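Local coordinates for fiber protein (Human adenovirus 14, PDB 3F0Y), which forms the trimeric knob domain at the tip of the viral fiber, which in species B adenoviruses probably engages the cellular receptor CD46, at residues G49-A54 / Y202-D207; S117-T122 / T169-R174; E135-G140 / D155-L160. All blocks are in the same frame, centred on the assembly; numbering follows the deposited sequence.

Contact 1 of 3, residues G49-A54 / Y202-D207; sequences GALVTA and YYIRED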
ATOM      1  N   GLY A  49      -1.911 -11.170  -8.780  1.00 17.74           N
ATOM      2  CA  GLY A  49      -1.973 -10.924 -10.217  1.00 17.49           C
ATOM      3  C   GLY A  49      -0.581 -10.842 -10.816  1.00 17.17           C
ATOM      4  O   GLY A  49       0.257 -11.704 -10.564  1.00 17.16           O
ATOM      5  N   ALA A  50      -0.328  -9.790 -11.587  1.00 16.79           N
ATOM      6  CA  ALA A  50       0.988  -9.567 -12.191  1.00 16.64           C
ATOM      7  C   ALA A  50       2.027  -9.068 -11.185  1.00 16.43           C
ATOM      8  O   ALA A  50       3.209  -8.971 -11.515  1.00 16.43           O
ATOM      9  CB  ALA A  50       0.871  -8.581 -13.341  1.00 16.54           C
ATOM     10  N   LEU A  51       1.587  -8.746  -9.970  1.00 16.30           N
ATOM     11  CA  LEU A  51       2.458  -8.169  -8.953  1.00 16.20           C
ATOM     12  C   LEU A  51       2.729  -9.135  -7.811  1.00 16.14           C
ATOM     13  O   LEU A  51       2.016 -10.120  -7.627  1.00 16.28           O
ATOM     14  CB  LEU A  51       1.813  -6.911  -8.367  1.00 16.04           C
ATOM     15  CG  LEU A  51       1.363  -5.832  -9.350  1.00 15.81           C
ATOM     16  CD1 LEU A  51       0.743  -4.675  -8.590  1.00 15.67           C
ATOM     17  CD2 LEU A  51       2.528  -5.361 -10.199  1.00 15.61           C
ATOM     18  N   VAL A  52       3.773  -8.828  -7.048  1.00 16.08           N
ATOM     19  CA  VAL A  52       4.006  -9.441  -5.750  1.00 15.95           C
ATOM     20  C   VAL A  52       3.736  -8.372  -4.705  1.00 15.97           C
ATOM     21  O   VAL A  52       4.217  -7.246  -4.831  1.00 15.80           O
ATOM     22  CB  VAL A  52       5.457  -9.952  -5.604  1.00 15.95           C
ATOM     23  CG1 VAL A  52       5.849 -10.080  -4.133  1.00 15.61           C
ATOM     24  CG2 VAL A  52       5.625 -11.284  -6.319  1.00 15.83           C
ATOM     25  N   THR A  53       2.940  -8.715  -3.699  1.00 15.97           N
ATOM     26  CA  THR A  53       2.785  -7.881  -2.512  1.00 16.07           C
ATOM     27  C   THR A  53       3.873  -8.291  -1.520  1.00 15.91           C
ATOM     28  O   THR A  53       3.845  -9.399  -0.988  1.00 15.75           O
ATOM     29  CB  THR A  53       1.402  -8.077  -1.861  1.00 16.21           C
ATOM     30  OG1 THR A  53       0.373  -7.820  -2.824  1.00 17.28           O
ATOM     31  CG2 THR A  53       1.227  -7.148  -0.671  1.00 16.18           C
ATOM     32  N   ALA A  54       4.837  -7.401  -1.291  1.00 15.86           N
ATOM     33  CA  ALA A  54       5.947  -7.669  -0.377  1.00 15.92           C
ATOM     34  C   ALA A  54       5.706  -6.940   0.937  1.00 15.94           C
ATOM     35  O   ALA A  54       5.451  -5.740   0.947  1.00 15.86           O
ATOM     36  CB  ALA A  54       7.263  -7.231  -0.997  1.00 15.96           C
ATOM     37  N   TYR A 202       5.251  -3.146  -3.650  1.00 17.00           N
ATOM     38  CA  TYR A 202       4.794  -3.956  -4.769  0.50 17.10           C
ATOM     39  C   TYR A 202       5.816  -3.938  -5.895  1.00 17.12           C
ATOM     40  O   TYR A 202       6.506  -2.943  -6.108  1.00 17.12           O
ATOM     41  CB  TYR A 202       3.440  -3.443  -5.266  0.50 17.26           C
ATOM     42  CG  TYR A 202       2.479  -3.132  -4.142  0.50 17.41           C
ATOM     43  CD1 TYR A 202       1.472  -4.023  -3.789  0.50 17.48           C
ATOM     44  CD2 TYR A 202       2.600  -1.953  -3.409  0.50 17.46           C
ATOM     45  CE1 TYR A 202       0.601  -3.738  -2.748  0.50 17.51           C
ATOM     46  CE2 TYR A 202       1.739  -1.661  -2.372  0.50 17.51           C
ATOM     47  CZ  TYR A 202       0.743  -2.554  -2.045  0.50 17.53           C
ATOM     48  OH  TYR A 202      -0.109  -2.256  -1.011  0.50 18.01           O
ATOM     49  N   TYR A 203       5.916  -5.057  -6.602  1.00 17.19           N
ATOM     50  CA  TYR A 203       6.776  -5.127  -7.764  1.00 17.36           C
ATOM     51  C   TYR A 203       6.234  -6.118  -8.780  1.00 17.65           C
ATOM     52  O   TYR A 203       5.517  -7.058  -8.428  1.00 17.27           O
ATOM     53  CB  TYR A 203       8.227  -5.444  -7.378  1.00 17.15           C
ATOM     54  CG  TYR A 203       8.468  -6.761  -6.665  1.00 16.93           C
ATOM     55  CD1 TYR A 203       8.522  -7.959  -7.369  1.00 16.67           C
ATOM     56  CD2 TYR A 203       8.694  -6.799  -5.291  1.00 16.77           C
ATOM     57  CE1 TYR A 203       8.768  -9.166  -6.722  1.00 16.78           C
ATOM     58  CE2 TYR A 203       8.942  -8.000  -4.633  1.00 16.80           C
ATOM     59  CZ  TYR A 203       8.978  -9.180  -5.357  1.00 16.77           C
ATOM     60  OH  TYR A 203       9.226 -10.371  -4.715  1.00 17.05           O
ATOM     61  N   ILE A 204       6.572  -5.877 -10.042  1.00 18.11           N
ATOM     62  CA  ILE A 204       6.142  -6.729 -11.140  1.00 18.70           C
ATOM     63  C   ILE A 204       6.934  -8.021 -11.057  1.00 19.18           C
ATOM     64  O   ILE A 204       8.165  -8.004 -11.021  1.00 18.94           O
ATOM     65  CB  ILE A 204       6.372  -6.055 -12.503  1.00 18.57           C
ATOM     66  CG1 ILE A 204       5.509  -4.794 -12.622  1.00 18.69           C
ATOM     67  CG2 ILE A 204       6.053  -7.022 -13.638  1.00 18.28           C
ATOM     68  CD1 ILE A 204       5.866  -3.918 -13.797  1.00 18.85           C
ATOM     69  N   ARG A 205       6.231  -9.144 -11.016  1.00 19.95           N
ATOM     70  CA  ARG A 205       6.900 -10.409 -10.767  1.00 20.73           C
ATOM     71  C   ARG A 205       7.393 -11.092 -12.039  1.00 21.07           C
ATOM     72  O   ARG A 205       6.849 -10.901 -13.130  1.00 20.69           O
ATOM     73  CB  ARG A 205       6.034 -11.349  -9.922  1.00 21.04           C
ATOM     74  CG  ARG A 205       4.698 -11.761 -10.501  1.00 21.36           C
ATOM     75  CD  ARG A 205       3.872 -12.440  -9.413  1.00 21.84           C
ATOM     76  NE  ARG A 205       2.598 -12.985  -9.873  1.00 22.94           N
ATOM     77  CZ  ARG A 205       2.468 -14.062 -10.647  1.00 23.73           C
ATOM     78  NH1 ARG A 205       3.531 -14.732 -11.073  1.00 24.65           N
ATOM     79  NH2 ARG A 205       1.258 -14.474 -11.003  1.00 23.88           N
ATOM     80  N   GLU A 206       8.462 -11.863 -11.869  1.00 21.79           N
ATOM     81  CA  GLU A 206       9.045 -12.673 -12.927  1.00 22.21           C
ATOM     82  C   GLU A 206       8.049 -13.762 -13.311  1.00 22.64           C
ATOM     83  O   GLU A 206       7.176 -14.117 -12.520  1.00 22.49           O
ATOM     84  CB  GLU A 206      10.354 -13.289 -12.411  1.00 22.31           C
ATOM     85  CG  GLU A 206      11.141 -14.162 -13.387  1.00 22.43           C
ATOM     86  CD  GLU A 206      12.035 -13.378 -14.330  1.00 23.45           C
ATOM     87  OE1 GLU A 206      11.790 -12.175 -14.556  1.00 23.94           O
ATOM     88  OE2 GLU A 206      12.995 -13.977 -14.856  1.00 24.59           O
ATOM     89  N   ASP A 207       8.166 -14.270 -14.535  1.00 23.38           N
ATOM     90  CA  ASP A 207       7.362 -15.408 -14.973  1.00 23.88           C
ATOM     91  C   ASP A 207       8.110 -16.710 -14.723  1.00 24.34           C
ATOM     92  O   ASP A 207       9.339 -16.742 -14.755  1.00 24.34           O
ATOM     93  CB  ASP A 207       7.022 -15.274 -16.452  1.00 23.97           C
ATOM     94  CG  ASP A 207       6.166 -14.063 -16.738  1.00 24.27           C
ATOM     95  OD1 ASP A 207       6.594 -13.213 -17.539  1.00 24.57           O
ATOM     96  OD2 ASP A 207       5.068 -13.956 -16.149  1.00 25.28           O
TER
HETATM   97  O   HOH W   1       4.336 -10.012 -13.971  1.00 16.75           O
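The ring of Y203 carries V52 on one face: V52 CB sits 3.8 Å from the ring centroid, offset toward the rim, and A54 CB comes up obliquely to CE2. Y203 OH bonds to F118 O. Another flat group, the R205 guanidinium, has L51 O at its edge and in its plane. R205 CG lies between the backbone N and the carbonyl carbon (chi1 61°), and the chain runs extended to NE, which donates to G49 O at 2.8 Å, the oxygen tilted 26° out of that plane; NH2 adds a weak second bond. R205 crosses V52 at about a right angle, its CB 3.6 Å from V52 CG2. Between the two segments the backbones pair: V52 N to Y203 O at 2.8 Å, a longer return bond from Y203 N to V52 O, and a nearly straight one (177°) from R205 N to A50 O, which also accepts from a water shared with R205 O. On the opposite face T53 CG2 approaches the Y202 ring obliquely, near CE1, and Y202 OH meets that of both neighbouring subunits. This is antiparallel pairing in the knob's beta sandwich, strand 199-204 being outermost within the chain and the face bearing T53 and Y202 turned to the trimer interface.

Contact 2 of 3, residues S117-T122 / T169-R174; sequences SFMPST and TSYCIR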
ATOM      1  N   SER A 117       8.406 -17.278  -9.824  1.00 21.67           N
ATOM      2  CA  SER A 117       7.372 -16.267 -10.052  1.00 21.22           C
ATOM      3  C   SER A 117       7.079 -15.385  -8.829  1.00 20.61           C
ATOM      4  O   SER A 117       6.191 -14.540  -8.883  1.00 20.57           O
ATOM      5  CB  SER A 117       6.085 -16.919 -10.560  1.00 21.32           C
ATOM      6  OG  SER A 117       5.713 -18.015  -9.752  1.00 21.89           O
ATOM      7  N   PHE A 118       7.811 -15.584  -7.735  1.00 19.95           N
ATOM      8  CA  PHE A 118       7.817 -14.630  -6.624  1.00 19.52           C
ATOM      9  C   PHE A 118       8.894 -13.561  -6.819  1.00 19.02           C
ATOM     10  O   PHE A 118       8.911 -12.561  -6.105  1.00 18.93           O
ATOM     11  CB  PHE A 118       8.063 -15.340  -5.289  1.00 19.41           C
ATOM     12  CG  PHE A 118       6.889 -16.131  -4.797  1.00 19.39           C
ATOM     13  CD1 PHE A 118       6.777 -17.487  -5.078  1.00 19.60           C
ATOM     14  CD2 PHE A 118       5.901 -15.523  -4.038  1.00 19.13           C
ATOM     15  CE1 PHE A 118       5.691 -18.220  -4.613  1.00 19.29           C
ATOM     16  CE2 PHE A 118       4.816 -16.248  -3.573  1.00 19.43           C
ATOM     17  CZ  PHE A 118       4.709 -17.597  -3.859  1.00 19.35           C
ATOM     18  N   MET A 119       9.788 -13.778  -7.781  1.00 18.51           N
ATOM     19  CA  MET A 119      10.961 -12.926  -7.956  1.00 18.29           C
ATOM     20  C   MET A 119      10.634 -11.616  -8.658  1.00 17.92           C
ATOM     21  O   MET A 119       9.676 -11.546  -9.427  1.00 17.70           O
ATOM     22  CB  MET A 119      12.026 -13.659  -8.772  1.00 18.20           C
ATOM     23  CG  MET A 119      12.557 -14.923  -8.122  1.00 18.11           C
ATOM     24  SD  MET A 119      13.432 -14.565  -6.592  1.00 17.69           S
ATOM     25  CE  MET A 119      12.144 -14.830  -5.381  1.00 16.95           C
ATOM     26  N   PRO A 120      11.447 -10.574  -8.408  1.00 17.65           N
ATOM     27  CA  PRO A 120      11.302  -9.331  -9.162  1.00 17.46           C
ATOM     28  C   PRO A 120      11.687  -9.532 -10.623  1.00 17.21           C
ATOM     29  O   PRO A 120      12.753 -10.078 -10.914  1.00 16.71           O
ATOM     30  CB  PRO A 120      12.278  -8.377  -8.465  1.00 17.29           C
ATOM     31  CG  PRO A 120      13.280  -9.256  -7.824  1.00 17.44           C
ATOM     32  CD  PRO A 120      12.538 -10.493  -7.420  1.00 17.52           C
ATOM     33  N   SER A 121      10.805  -9.109 -11.525  1.00 17.18           N
ATOM     34  CA  SER A 121      11.015  -9.265 -12.958  1.00 17.23           C
ATOM     35  C   SER A 121      12.324  -8.628 -13.413  1.00 17.27           C
ATOM     36  O   SER A 121      12.590  -7.465 -13.113  1.00 17.20           O
ATOM     37  CB  SER A 121       9.849  -8.642 -13.735  1.00 17.13           C
ATOM     38  OG  SER A 121      10.167  -8.505 -15.108  1.00 16.81           O
ATOM     39  N   THR A 122      13.135  -9.392 -14.139  1.00 17.41           N
ATOM     40  CA  THR A 122      14.349  -8.853 -14.754  1.00 17.58           C
ATOM     41  C   THR A 122      14.006  -7.976 -15.959  1.00 17.60           C
ATOM     42  O   THR A 122      14.838  -7.196 -16.416  1.00 17.68           O
ATOM     43  CB  THR A 122      15.322  -9.968 -15.183  1.00 17.69           C
ATOM     44  OG1 THR A 122      14.649 -10.893 -16.043  1.00 18.07           O
ATOM     45  CG2 THR A 122      15.858 -10.705 -13.963  1.00 17.74           C
ATOM     46  N   THR A 169      23.654 -15.520  -8.795  1.00 22.54           N
ATOM     47  CA  THR A 169      22.655 -14.596  -8.257  1.00 22.12           C
ATOM     48  C   THR A 169      21.803 -14.034  -9.395  1.00 21.63           C
ATOM     49  O   THR A 169      22.204 -13.085 -10.073  1.00 21.74           O
ATOM     50  CB  THR A 169      23.313 -13.443  -7.474  1.00 22.21           C
ATOM     51  OG1 THR A 169      24.063 -13.977  -6.375  1.00 22.50           O
ATOM     52  CG2 THR A 169      22.255 -12.492  -6.939  1.00 22.51           C
ATOM     53  N   SER A 170      20.629 -14.628  -9.595  1.00 20.89           N
ATOM     54  CA  SER A 170      19.741 -14.256 -10.698  1.00 20.39           C
ATOM     55  C   SER A 170      18.728 -13.176 -10.317  1.00 19.87           C
ATOM     56  O   SER A 170      18.228 -12.467 -11.189  1.00 19.67           O
ATOM     57  CB  SER A 170      18.995 -15.490 -11.212  1.00 20.47           C
ATOM     58  OG  SER A 170      19.902 -16.484 -11.653  1.00 20.52           O
ATOM     59  N   TYR A 171      18.407 -13.074  -9.027  1.00 19.30           N
ATOM     60  CA  TYR A 171      17.467 -12.064  -8.533  1.00 18.98           C
ATOM     61  C   TYR A 171      17.940 -11.474  -7.214  1.00 18.63           C
ATOM     62  O   TYR A 171      18.553 -12.171  -6.401  1.00 18.35           O
ATOM     63  CB  TYR A 171      16.070 -12.664  -8.359  1.00 18.76           C
ATOM     64  CG  TYR A 171      15.582 -13.398  -9.584  1.00 18.69           C
ATOM     65  CD1 TYR A 171      15.721 -14.779  -9.693  1.00 18.49           C
ATOM     66  CD2 TYR A 171      15.006 -12.709 -10.645  1.00 18.50           C
ATOM     67  CE1 TYR A 171      15.283 -15.456 -10.820  1.00 18.52           C
ATOM     68  CE2 TYR A 171      14.567 -13.376 -11.777  1.00 18.69           C
ATOM     69  CZ  TYR A 171      14.709 -14.748 -11.860  1.00 18.66           C
ATOM     70  OH  TYR A 171      14.274 -15.406 -12.983  1.00 18.85           O
ATOM     71  N   CYS A 172      17.652 -10.189  -7.007  1.00 18.64           N
ATOM     72  CA  CYS A 172      18.057  -9.488  -5.790  1.00 18.65           C
ATOM     73  C   CYS A 172      16.940  -8.607  -5.243  1.00 18.35           C
ATOM     74  O   CYS A 172      16.225  -7.944  -6.001  1.00 18.07           O
ATOM     75  CB  CYS A 172      19.283  -8.607  -6.054  1.00 18.74           C
ATOM     76  SG  CYS A 172      20.605  -9.408  -6.959  1.00 20.59           S
ATOM     77  N   ILE A 173      16.803  -8.613  -3.921  1.00 18.11           N
ATOM     78  CA  ILE A 173      15.987  -7.644  -3.208  1.00 17.98           C
ATOM     79  C   ILE A 173      16.848  -7.089  -2.080  1.00 17.76           C
ATOM     80  O   ILE A 173      17.241  -7.822  -1.176  1.00 17.59           O
ATOM     81  CB  ILE A 173      14.712  -8.281  -2.614  1.00 17.95           C
ATOM     82  CG1 ILE A 173      13.873  -8.949  -3.709  1.00 17.99           C
ATOM     83  CG2 ILE A 173      13.882  -7.229  -1.892  1.00 18.06           C
ATOM     84  CD1 ILE A 173      12.660  -9.688  -3.175  1.00 18.01           C
ATOM     85  N   ARG A 174      17.162  -5.800  -2.157  1.00 17.68           N
ATOM     86  CA  ARG A 174      17.945  -5.126  -1.129  1.00 17.70           C
ATOM     87  C   ARG A 174      17.065  -4.087  -0.454  1.00 17.48           C
ATOM     88  O   ARG A 174      16.642  -3.126  -1.089  1.00 17.46           O
ATOM     89  CB  ARG A 174      19.167  -4.451  -1.744  1.00 17.78           C
ATOM     90  CG  ARG A 174      20.182  -5.408  -2.348  1.00 17.92           C
ATOM     91  CD  ARG A 174      21.435  -4.655  -2.752  1.00 18.27           C
ATOM     92  NE  ARG A 174      22.510  -5.527  -3.229  1.00 18.48           N
ATOM     93  CZ  ARG A 174      22.734  -5.846  -4.504  1.00 19.11           C
ATOM     94  NH1 ARG A 174      21.948  -5.395  -5.477  1.00 19.61           N
ATOM     95  NH2 ARG A 174      23.760  -6.633  -4.804  1.00 19.25           N
TER
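M119 lies over one face of the Y171 ring, the two side chains crossing at about a right angle. Its CB stands above the ring, 3.7 Å from the centroid and 15° off the normal, and M119 CG reaches Y171 CD1 at 3.5 Å. The chain then bends: chi2 of -65° turns SD back over the root of the tyrosine, 3.7 Å from Y171 CB. The sulfur is thus oblique to the ring, 4.5 Å from the centroid, a Met-aromatic contact in which the two methylenes do the covering. T122 also crosses the ring at about a right angle, its CG2 lying 3.7 Å from Y171 CE2. Between these two residues P120 O comes obliquely to Y171 CD2, at 3.5 Å. Farther along the strand P120 CG touches C172 O, and meets I173 CG1 more loosely at 4.2 Å.

With no direct hydrogen bond between the two segments, the polar tethers come from the next shell. E206 links both sides, one carboxylate oxygen bonded to Y171 OH and the other to T122 N, while its backbone pairs with that of M119; this bond to the hydroxyl ties down the far end of the ring. The side-chain amide of N161 similarly takes P120 O and C172 N together, and behind them P120 and I173 both pack on L160 and Y203. At the start of the strand, S170 and Y171 both pair with F82, whose side chain M119 also touches. Loop 117-122, whose backbone also pairs with I204, thus joins the end of strand 199-204 to the start of strand 171-180, which is marked by the Met-aromatic contact and by a classic beta bulge.

Contact 3 of 3, residues E135-G140 / D155-L160; sequences ENYIYG and DISVML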
ATOM      1  N   GLU A 135      14.593   2.665 -12.456  1.00 18.64           N
ATOM      2  CA  GLU A 135      13.409   1.808 -12.365  1.00 18.55           C
ATOM      3  C   GLU A 135      13.553   0.701 -11.317  1.00 18.30           C
ATOM      4  O   GLU A 135      12.560   0.103 -10.903  1.00 18.00           O
ATOM      5  CB  GLU A 135      13.094   1.201 -13.735  1.00 18.55           C
ATOM      6  CG  GLU A 135      12.752   2.245 -14.793  1.00 18.68           C
ATOM      7  CD  GLU A 135      12.628   1.656 -16.182  1.00 18.85           C
ATOM      8  OE1 GLU A 135      11.909   0.651 -16.338  1.00 19.69           O
ATOM      9  OE2 GLU A 135      13.237   2.207 -17.121  1.00 19.68           O
ATOM     10  N   ASN A 136      14.785   0.444 -10.884  1.00 18.06           N
ATOM     11  CA  ASN A 136      15.069  -0.585  -9.885  1.00 18.06           C
ATOM     12  C   ASN A 136      14.745  -0.172  -8.447  1.00 17.90           C
ATOM     13  O   ASN A 136      14.809  -1.004  -7.543  1.00 17.84           O
ATOM     14  CB  ASN A 136      16.542  -0.999  -9.971  1.00 18.13           C
ATOM     15  CG  ASN A 136      16.883  -1.663 -11.287  1.00 18.51           C
ATOM     16  OD1 ASN A 136      17.349  -1.013 -12.221  1.00 19.52           O
ATOM     17  ND2 ASN A 136      16.637  -2.963 -11.376  1.00 19.38           N
ATOM     18  N   TYR A 137      14.389   1.096  -8.237  1.00 17.74           N
ATOM     19  CA  TYR A 137      14.227   1.641  -6.892  1.00 17.61           C
ATOM     20  C   TYR A 137      12.770   1.820  -6.464  1.00 17.35           C
ATOM     21  O   TYR A 137      11.935   2.319  -7.220  1.00 16.75           O
ATOM     22  CB  TYR A 137      14.954   2.981  -6.774  1.00 18.18           C
ATOM     23  CG  TYR A 137      16.452   2.870  -6.918  1.00 18.48           C
ATOM     24  CD1 TYR A 137      17.073   3.124  -8.137  1.00 19.14           C
ATOM     25  CD2 TYR A 137      17.253   2.517  -5.834  1.00 19.00           C
ATOM     26  CE1 TYR A 137      18.452   3.028  -8.276  1.00 19.00           C
ATOM     27  CE2 TYR A 137      18.636   2.418  -5.964  1.00 19.06           C
ATOM     28  CZ  TYR A 137      19.227   2.675  -7.188  1.00 19.09           C
ATOM     29  OH  TYR A 137      20.595   2.579  -7.332  1.00 19.66           O
ATOM     30  N   ILE A 138      12.493   1.402  -5.233  1.00 17.09           N
ATOM     31  CA  ILE A 138      11.205   1.606  -4.583  1.00 16.98           C
ATOM     32  C   ILE A 138      11.478   2.281  -3.243  1.00 16.80           C
ATOM     33  O   ILE A 138      12.444   1.939  -2.559  1.00 16.78           O
ATOM     34  CB  ILE A 138      10.480   0.263  -4.360  1.00 16.98           C
ATOM     35  CG1 ILE A 138       9.959  -0.290  -5.687  1.00 17.16           C
ATOM     36  CG2 ILE A 138       9.334   0.418  -3.370  1.00 17.18           C
ATOM     37  CD1 ILE A 138       9.532  -1.739  -5.613  1.00 17.10           C
ATOM     38  N   TYR A 139      10.639   3.246  -2.874  1.00 16.62           N
ATOM     39  CA  TYR A 139      10.838   4.006  -1.646  1.00 16.55           C
ATOM     40  C   TYR A 139       9.588   4.021  -0.781  1.00 16.57           C
ATOM     41  O   TYR A 139       8.467   3.893  -1.276  1.00 16.39           O
ATOM     42  CB  TYR A 139      11.230   5.446  -1.964  1.00 16.47           C
ATOM     43  CG  TYR A 139      12.412   5.574  -2.894  1.00 16.33           C
ATOM     44  CD1 TYR A 139      12.227   5.745  -4.259  1.00 16.25           C
ATOM     45  CD2 TYR A 139      13.716   5.527  -2.408  1.00 16.42           C
ATOM     46  CE1 TYR A 139      13.306   5.869  -5.123  1.00 16.23           C
ATOM     47  CE2 TYR A 139      14.804   5.648  -3.263  1.00 16.44           C
ATOM     48  CZ  TYR A 139      14.591   5.822  -4.618  1.00 16.46           C
ATOM     49  OH  TYR A 139      15.662   5.944  -5.473  1.00 16.60           O
ATOM     50  N   GLY A 140       9.794   4.193   0.517  1.00 16.56           N
ATOM     51  CA  GLY A 140       8.689   4.295   1.451  1.00 16.65           C
ATOM     52  C   GLY A 140       9.164   4.622   2.845  1.00 16.77           C
ATOM     53  O   GLY A 140      10.315   5.028   3.043  1.00 16.64           O
ATOM     54  N   ASP A 155      13.099   5.799   7.066  1.00 18.52           N
ATOM     55  CA  ASP A 155      13.082   5.735   5.605  1.00 18.50           C
ATOM     56  C   ASP A 155      13.428   4.333   5.130  1.00 18.39           C
ATOM     57  O   ASP A 155      14.320   3.688   5.680  1.00 18.04           O
ATOM     58  CB  ASP A 155      14.089   6.717   5.001  1.00 18.58           C
ATOM     59  CG  ASP A 155      13.770   8.159   5.327  1.00 19.26           C
ATOM     60  OD1 ASP A 155      12.576   8.513   5.381  1.00 19.89           O
ATOM     61  OD2 ASP A 155      14.723   8.940   5.523  1.00 21.10           O
ATOM     62  N   ILE A 156      12.725   3.869   4.101  1.00 18.43           N
ATOM     63  CA  ILE A 156      13.032   2.583   3.490  1.00 18.52           C
ATOM     64  C   ILE A 156      13.305   2.761   2.006  1.00 18.55           C
ATOM     65  O   ILE A 156      12.537   3.410   1.296  1.00 18.57           O
ATOM     66  CB  ILE A 156      11.898   1.564   3.675  1.00 18.49           C
ATOM     67  CG1 ILE A 156      11.637   1.333   5.162  1.00 18.68           C
ATOM     68  CG2 ILE A 156      12.259   0.240   2.997  1.00 18.48           C
ATOM     69  CD1 ILE A 156      10.587   0.284   5.437  1.00 18.65           C
ATOM     70  N   SER A 157      14.416   2.189   1.559  1.00 18.60           N
ATOM     71  CA  SER A 157      14.766   2.141   0.151  1.00 18.72           C
ATOM     72  C   SER A 157      14.876   0.675  -0.237  1.00 18.71           C
ATOM     73  O   SER A 157      15.573  -0.094   0.423  1.00 18.90           O
ATOM     74  CB  SER A 157      16.095   2.855  -0.089  1.00 18.74           C
ATOM     75  OG  SER A 157      16.401   2.917  -1.470  1.00 19.83           O
ATOM     76  N   VAL A 158      14.164   0.290  -1.291  1.00 18.68           N
ATOM     77  CA  VAL A 158      14.279  -1.045  -1.855  1.00 18.68           C
ATOM     78  C   VAL A 158      14.885  -0.928  -3.247  1.00 18.77           C
ATOM     79  O   VAL A 158      14.461  -0.088  -4.042  1.00 18.64           O
ATOM     80  CB  VAL A 158      12.908  -1.744  -1.944  1.00 18.66           C
ATOM     81  CG1 VAL A 158      13.045  -3.119  -2.589  1.00 18.45           C
ATOM     82  CG2 VAL A 158      12.279  -1.856  -0.568  1.00 18.60           C
ATOM     83  N   MET A 159      15.897  -1.745  -3.525  1.00 18.82           N
ATOM     84  CA  MET A 159      16.432  -1.863  -4.872  1.00 18.97           C
ATOM     85  C   MET A 159      16.243  -3.299  -5.335  1.00 18.92           C
ATOM     86  O   MET A 159      16.684  -4.235  -4.670  1.00 18.75           O
ATOM     87  CB  MET A 159      17.911  -1.480  -4.935  1.00 18.92           C
ATOM     88  CG  MET A 159      18.423  -1.326  -6.365  1.00 18.98           C
ATOM     89  SD  MET A 159      20.137  -0.778  -6.489  1.00 19.65           S
ATOM     90  CE  MET A 159      21.001  -2.239  -5.919  1.00 19.09           C
ATOM     91  N   LEU A 160      15.572  -3.458  -6.469  1.00 19.04           N
ATOM     92  CA  LEU A 160      15.339  -4.770  -7.053  1.00 19.34           C
ATOM     93  C   LEU A 160      16.373  -5.032  -8.135  1.00 19.52           C
ATOM     94  O   LEU A 160      16.599  -4.184  -8.997  1.00 19.66           O
ATOM     95  CB  LEU A 160      13.933  -4.842  -7.644  1.00 19.17           C
ATOM     96  CG  LEU A 160      12.803  -4.526  -6.663  1.00 18.85           C
ATOM     97  CD1 LEU A 160      11.461  -4.560  -7.371  1.00 18.62           C
ATOM     98  CD2 LEU A 160      12.817  -5.490  -5.490  1.00 18.54           C
TER
HETATM   99  O   HOH W   2      11.404   7.918   3.006  1.00 45.86           O
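I156 and G140 form an antiparallel hydrogen-bonded pair of a beta hairpin built from strands 137-145 and 151-160. I156 N donates to G140 O at 2.9 Å from well above the carbonyl plane (43° out of it), and G140 N returns a bond to I156 O at 3.0 Å. Next, S157 holds OG anti to its backbone N (chi1 -175°), bringing the oxygen 3.6 Å from Y139 CE2; the same oxygen lies more distantly at the edge of the Y137 ring. The hydroxyl of Y139 is engaged by T145 of the second subunit, so this face of the hairpin takes part in the trimer. V158 turns to the other face beside I138, where both side chains pack on F201 of the facing sheet, and the backbone bonds I138 N to V158 O and V158 N to I138 O are 2.7 Å each. M159 returns to the tyrosine side and runs alongside Y137. Its CG lies over one face of that ring, while SD sits obliquely, 4.3 Å from the centroid and 3.5 Å from Y137 OH, a Met-aromatic contact. L160 ends the segment: its N bonds to N136 O, and its CD1 meets I138 CD1 at 3.8 Å. Past the last strand pair, N136 ND2, which also bonds P126 O, donates to L160 O at 2.7 Å, the oxygen tilted 22° from the amide plane.

Overall arrangement
The three contacts nest along the chain: contact 3 lies inside the loop closed by contact 2, which lies inside that closed by contact 1. Contact 1 belongs to the sheet of strands 39-48, 51-60 and 199-204. Contact 3 and the strand of contact 2 belong to the other sheet, where 151-160 and 171-180 are neighbours, joined by M159 N and R174 O. Centres lie about 10 Å (1 and 2), 14 Å (2 and 3) and 15 Å (1 and 3) apart. The loop at 117-122 bridges the two sheets, while L160 and I138 meet the last strand directly. Contacts 1 and 3 also touch the second subunit, so both lie where the sandwich meets its neighbour in the trimer.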